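Local atomic coordinates of omega transaminase (Pseudomonas sp., PDB entry 5LHA), a protein that probably transfers amino groups between amines and carbonyl compounds using a pyridoxal phosphate cofactor, as a fold type I aminotransferase. Residues 134-142 with 314-325. Numbering follows the deposited sequence.
Sequences MARQYWIAS and AIENGQGFSHMI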
loop_
_atom_site.group_PDB
_atom_site.type_symbol
_atom_site.label_atom_id
_atom_site.label_comp_id
_atom_site.label_asym_id
_atom_site.label_seq_id
_atom_site.Cartn_x
_atom_site.Cartn_y
_atom_site.Cartn_z
ATOM N N MET A 134 17.283 -5.596 0.653
ATOM C CA MET A 134 18.375 -5.666 1.621
ATOM C C MET A 134 18.608 -4.331 2.307
ATOM O O MET A 134 19.062 -4.305 3.454
ATOM C CB MET A 134 19.672 -6.116 0.945
ATOM C CG MET A 134 19.629 -7.527 0.388
ATOM S SD MET A 134 19.014 -8.765 1.545
ATOM C CE MET A 134 20.292 -8.662 2.800
ATOM N N ALA A 135 18.320 -3.221 1.625
ATOM C CA ALA A 135 18.306 -1.923 2.297
ATOM C C ALA A 135 17.291 -1.919 3.432
ATOM O O ALA A 135 17.569 -1.404 4.523
ATOM C CB ALA A 135 18.007 -0.805 1.294
ATOM N N ARG A 136 16.108 -2.493 3.188
ATOM C CA ARG A 136 15.121 -2.677 4.249
ATOM C C ARG A 136 15.686 -3.508 5.393
ATOM O O ARG A 136 15.454 -3.192 6.566
ATOM C CB ARG A 136 13.854 -3.342 3.694
ATOM C CG ARG A 136 13.034 -2.504 2.707
ATOM C CD ARG A 136 12.044 -1.623 3.448
ATOM N NE ARG A 136 11.120 -0.898 2.571
ATOM C CZ ARG A 136 9.879 -1.271 2.274
ATOM N NH1 ARG A 136 9.350 -2.382 2.772
ATOM N NH2 ARG A 136 9.160 -0.507 1.474
ATOM N N GLN A 137 16.425 -4.578 5.078
ATOM C CA GLN A 137 16.964 -5.436 6.135
ATOM C C GLN A 137 18.038 -4.730 6.953
ATOM O O GLN A 137 18.074 -4.871 8.177
ATOM C CB GLN A 137 17.529 -6.731 5.543
ATOM C CG GLN A 137 18.150 -7.626 6.603
ATOM C CD GLN A 137 18.272 -9.070 6.186
ATOM O OE1 GLN A 137 17.725 -9.488 5.166
ATOM N NE2 GLN A 137 18.997 -9.849 6.985
ATOM N N TYR A 138 18.904 -3.950 6.301
ATOM C CA TYR A 138 19.928 -3.185 7.009
ATOM C C TYR A 138 19.330 -2.358 8.138
ATOM O O TYR A 138 19.849 -2.354 9.258
ATOM C CB TYR A 138 20.678 -2.267 6.039
ATOM C CG TYR A 138 21.490 -1.192 6.737
ATOM C CD1 TYR A 138 22.696 -1.501 7.352
ATOM C CD2 TYR A 138 21.045 0.125 6.805
ATOM C CE1 TYR A 138 23.452 -0.524 7.995
ATOM C CE2 TYR A 138 21.796 1.109 7.462
ATOM C CZ TYR A 138 22.997 0.768 8.052
ATOM O OH TYR A 138 23.761 1.706 8.697
ATOM N N TRP A 139 18.261 -1.613 7.848
ATOM C CA TRP A 139 17.668 -0.752 8.868
ATOM C C TRP A 139 17.021 -1.565 9.984
ATOM O O TRP A 139 17.089 -1.174 11.159
ATOM C CB TRP A 139 16.671 0.206 8.227
ATOM C CG TRP A 139 17.355 1.274 7.431
ATOM C CD1 TRP A 139 17.323 1.434 6.069
ATOM C CD2 TRP A 139 18.167 2.341 7.937
ATOM N NE1 TRP A 139 18.078 2.524 5.701
ATOM C CE2 TRP A 139 18.601 3.100 6.828
ATOM C CE3 TRP A 139 18.567 2.727 9.217
ATOM C CZ2 TRP A 139 19.408 4.223 6.965
ATOM C CZ3 TRP A 139 19.373 3.839 9.349
ATOM C CH2 TRP A 139 19.781 4.579 8.229
ATOM N N ILE A 140 16.395 -2.696 9.647
ATOM C CA ILE A 140 15.808 -3.545 10.682
ATOM C C ILE A 140 16.892 -4.088 11.603
ATOM O O ILE A 140 16.738 -4.093 12.830
ATOM C CB ILE A 140 14.967 -4.672 10.048
ATOM C CG1 ILE A 140 13.671 -4.105 9.468
ATOM C CG2 ILE A 140 14.647 -5.750 11.063
ATOM C CD1 ILE A 140 12.957 -5.065 8.561
ATOM N N ALA A 141 18.013 -4.544 11.031
ATOM C CA ALA A 141 19.118 -5.008 11.861
ATOM C C ALA A 141 19.722 -3.873 12.678
ATOM O O ALA A 141 20.201 -4.102 13.796
ATOM C CB ALA A 141 20.194 -5.659 10.995
ATOM N N SER A 142 19.677 -2.649 12.168
ATOM C CA SER A 142 20.172 -1.510 12.921
ATOM C C SER A 142 19.158 -0.985 13.920
ATOM O O SER A 142 19.420 0.039 14.561
ATOM C CB SER A 142 20.601 -0.392 11.969
ATOM O OG SER A 142 21.596 -0.856 11.076
ATOM N N ALA A 314 26.325 -4.258 10.033
ATOM C CA ALA A 314 25.042 -4.166 10.722
ATOM C C ALA A 314 24.228 -5.437 10.549
ATOM O O ALA A 314 23.594 -5.917 11.497
ATOM C CB ALA A 314 24.253 -2.965 10.212
ATOM N N ILE A 315 24.203 -5.971 9.331
ATOM C CA ILE A 315 23.392 -7.147 9.053
ATOM C C ILE A 315 24.006 -8.377 9.710
ATOM O O ILE A 315 23.302 -9.179 10.335
ATOM C CB ILE A 315 23.219 -7.316 7.531
ATOM C CG1 ILE A 315 22.406 -6.136 6.988
ATOM C CG2 ILE A 315 22.510 -8.622 7.210
ATOM C CD1 ILE A 315 22.129 -6.185 5.527
ATOM N N GLU A 316 25.328 -8.545 9.579
ATOM C CA GLU A 316 25.977 -9.696 10.195
ATOM C C GLU A 316 25.991 -9.630 11.722
ATOM O O GLU A 316 26.093 -10.682 12.365
ATOM C CB GLU A 316 27.396 -9.877 9.652
ATOM C CG GLU A 316 27.445 -10.217 8.169
ATOM C CD GLU A 316 28.847 -10.521 7.693
ATOM O OE1 GLU A 316 29.798 -10.253 8.458
ATOM O OE2 GLU A 316 28.998 -11.057 6.567
ATOM N N ASN A 317 25.897 -8.439 12.321
ATOM C CA ASN A 317 25.737 -8.319 13.767
ATOM C C ASN A 317 24.291 -8.096 14.180
ATOM O O ASN A 317 24.036 -7.793 15.348
ATOM C CB ASN A 317 26.580 -7.178 14.350
ATOM C CG ASN A 317 28.045 -7.529 14.494
ATOM O OD1 ASN A 317 28.409 -8.683 14.730
ATOM N ND2 ASN A 317 28.896 -6.511 14.414
ATOM N N GLY A 318 23.339 -8.234 13.261
ATOM C CA GLY A 318 21.957 -8.001 13.620
ATOM C C GLY A 318 21.474 -9.005 14.647
ATOM O O GLY A 318 21.891 -10.163 14.670
ATOM N N GLN A 319 20.590 -8.536 15.515
ATOM C CA GLN A 319 20.090 -9.357 16.602
ATOM C C GLN A 319 18.967 -10.263 16.116
ATOM O O GLN A 319 18.166 -9.888 15.253
ATOM C CB GLN A 319 19.592 -8.480 17.751
ATOM C CG GLN A 319 19.710 -9.119 19.120
ATOM C CD GLN A 319 21.039 -8.807 19.786
ATOM O OE1 GLN A 319 21.399 -7.640 19.961
ATOM N NE2 GLN A 319 21.784 -9.850 20.148
ATOM N N GLY A 320 18.924 -11.469 16.675
ATOM C CA GLY A 320 17.822 -12.381 16.403
ATOM C C GLY A 320 17.683 -12.701 14.930
ATOM O O GLY A 320 18.648 -13.058 14.246
ATOM N N PHE A 321 16.453 -12.614 14.429
ATOM C CA PHE A 321 16.244 -12.996 13.043
ATOM C C PHE A 321 16.829 -11.993 12.062
ATOM O O PHE A 321 17.002 -12.335 10.890
ATOM C CB PHE A 321 14.756 -13.183 12.771
ATOM C CG PHE A 321 14.478 -14.095 11.632
ATOM C CD1 PHE A 321 14.473 -15.463 11.827
ATOM C CD2 PHE A 321 14.236 -13.598 10.366
ATOM C CE1 PHE A 321 14.225 -16.325 10.787
ATOM C CE2 PHE A 321 13.989 -14.460 9.311
ATOM C CZ PHE A 321 13.984 -15.828 9.526
ATOM N N SER A 322 17.191 -10.793 12.518
ATOM C CA SER A 322 17.650 -9.744 11.614
ATOM C C SER A 322 18.988 -10.060 10.955
ATOM O O SER A 322 19.360 -9.368 10.000
ATOM C CB SER A 322 17.751 -8.407 12.348
ATOM O OG SER A 322 18.813 -8.410 13.283
ATOM N N HIS A 323 19.722 -11.068 11.431
ATOM C CA HIS A 323 20.934 -11.515 10.751
ATOM C C HIS A 323 20.671 -12.682 9.808
ATOM O O HIS A 323 21.625 -13.218 9.230
ATOM C CB HIS A 323 22.031 -11.898 11.754
ATOM C CG HIS A 323 21.656 -13.016 12.680
ATOM N ND1 HIS A 323 21.650 -12.873 14.050
ATOM C CD2 HIS A 323 21.253 -14.287 12.433
ATOM C CE1 HIS A 323 21.289 -14.015 14.609
ATOM N NE2 HIS A 323 21.031 -14.886 13.650
ATOM N N MET A 324 19.410 -13.106 9.678
ATOM C CA MET A 324 19.004 -14.112 8.705
ATOM C C MET A 324 18.785 -13.460 7.343
ATOM O O MET A 324 17.919 -12.592 7.194
ATOM C CB MET A 324 17.728 -14.811 9.172
ATOM C CG MET A 324 17.856 -15.516 10.500
ATOM S SD MET A 324 19.046 -16.865 10.472
ATOM C CE MET A 324 18.128 -18.093 9.541
ATOM N N ILE A 325 19.558 -13.876 6.347
ATOM C CA ILE A 325 19.449 -13.331 4.994
ATOM C C ILE A 325 18.633 -14.339 4.189
ATOM O O ILE A 325 19.161 -15.309 3.643
ATOM C CB ILE A 325 20.821 -13.056 4.381
ATOM C CG1 ILE A 325 21.560 -11.999 5.207
ATOM C CG2 ILE A 325 20.688 -12.620 2.922
ATOM C CD1 ILE A 325 22.939 -11.711 4.694
HETATM O O HOH W 1 19.833 -6.031 15.834
HETATM O O HOH W 2 22.877 -5.049 14.141
#
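Gln-137 reaches from helix 124-141 to the segment 317-325, which follows helix 309-316. Its CB starts toward that segment. CG lies opposite the backbone N (chi1 178°), and the rest of the side chain is extended. Gln-137 CG passes 4.0 Å from Ser-322 O, and Gln-137 CD comes 3.7 Å from Met-324 O. Gln-137 OE1 is also 3.7 Å from Met-324 O, without a bond. At the tip, Gln-137 NE2 donates to Ser-322 O at 3.1 Å and to Met-324 O at 3.0 Å. Both bonds are bent (N-H...O 145° and 133°), and NE2 sits above each carbonyl plane. Ile-315 CG2 and Ile-325 CG1 pack against one side of NE2, and His-177 of the second subunit packs on Gln-137. Nearby, Met-134 bends at chi2 and chi3, which brings CE between Ile-315 CD1 and Ile-325 CG2. At the other end of the contact, Ala-141 CB lies 3.9 Å from Gly-318 CA. One water links Ala-141 O to Ala-314 O, and a second water links Ala-141 O to Gln-319 N. Both N-H groups of one buried amide thus go to backbone carbonyls, tying helix 124-141 to the segment whose strand 324-325 pairs antiparallel with the second subunit in this fold type I enzyme.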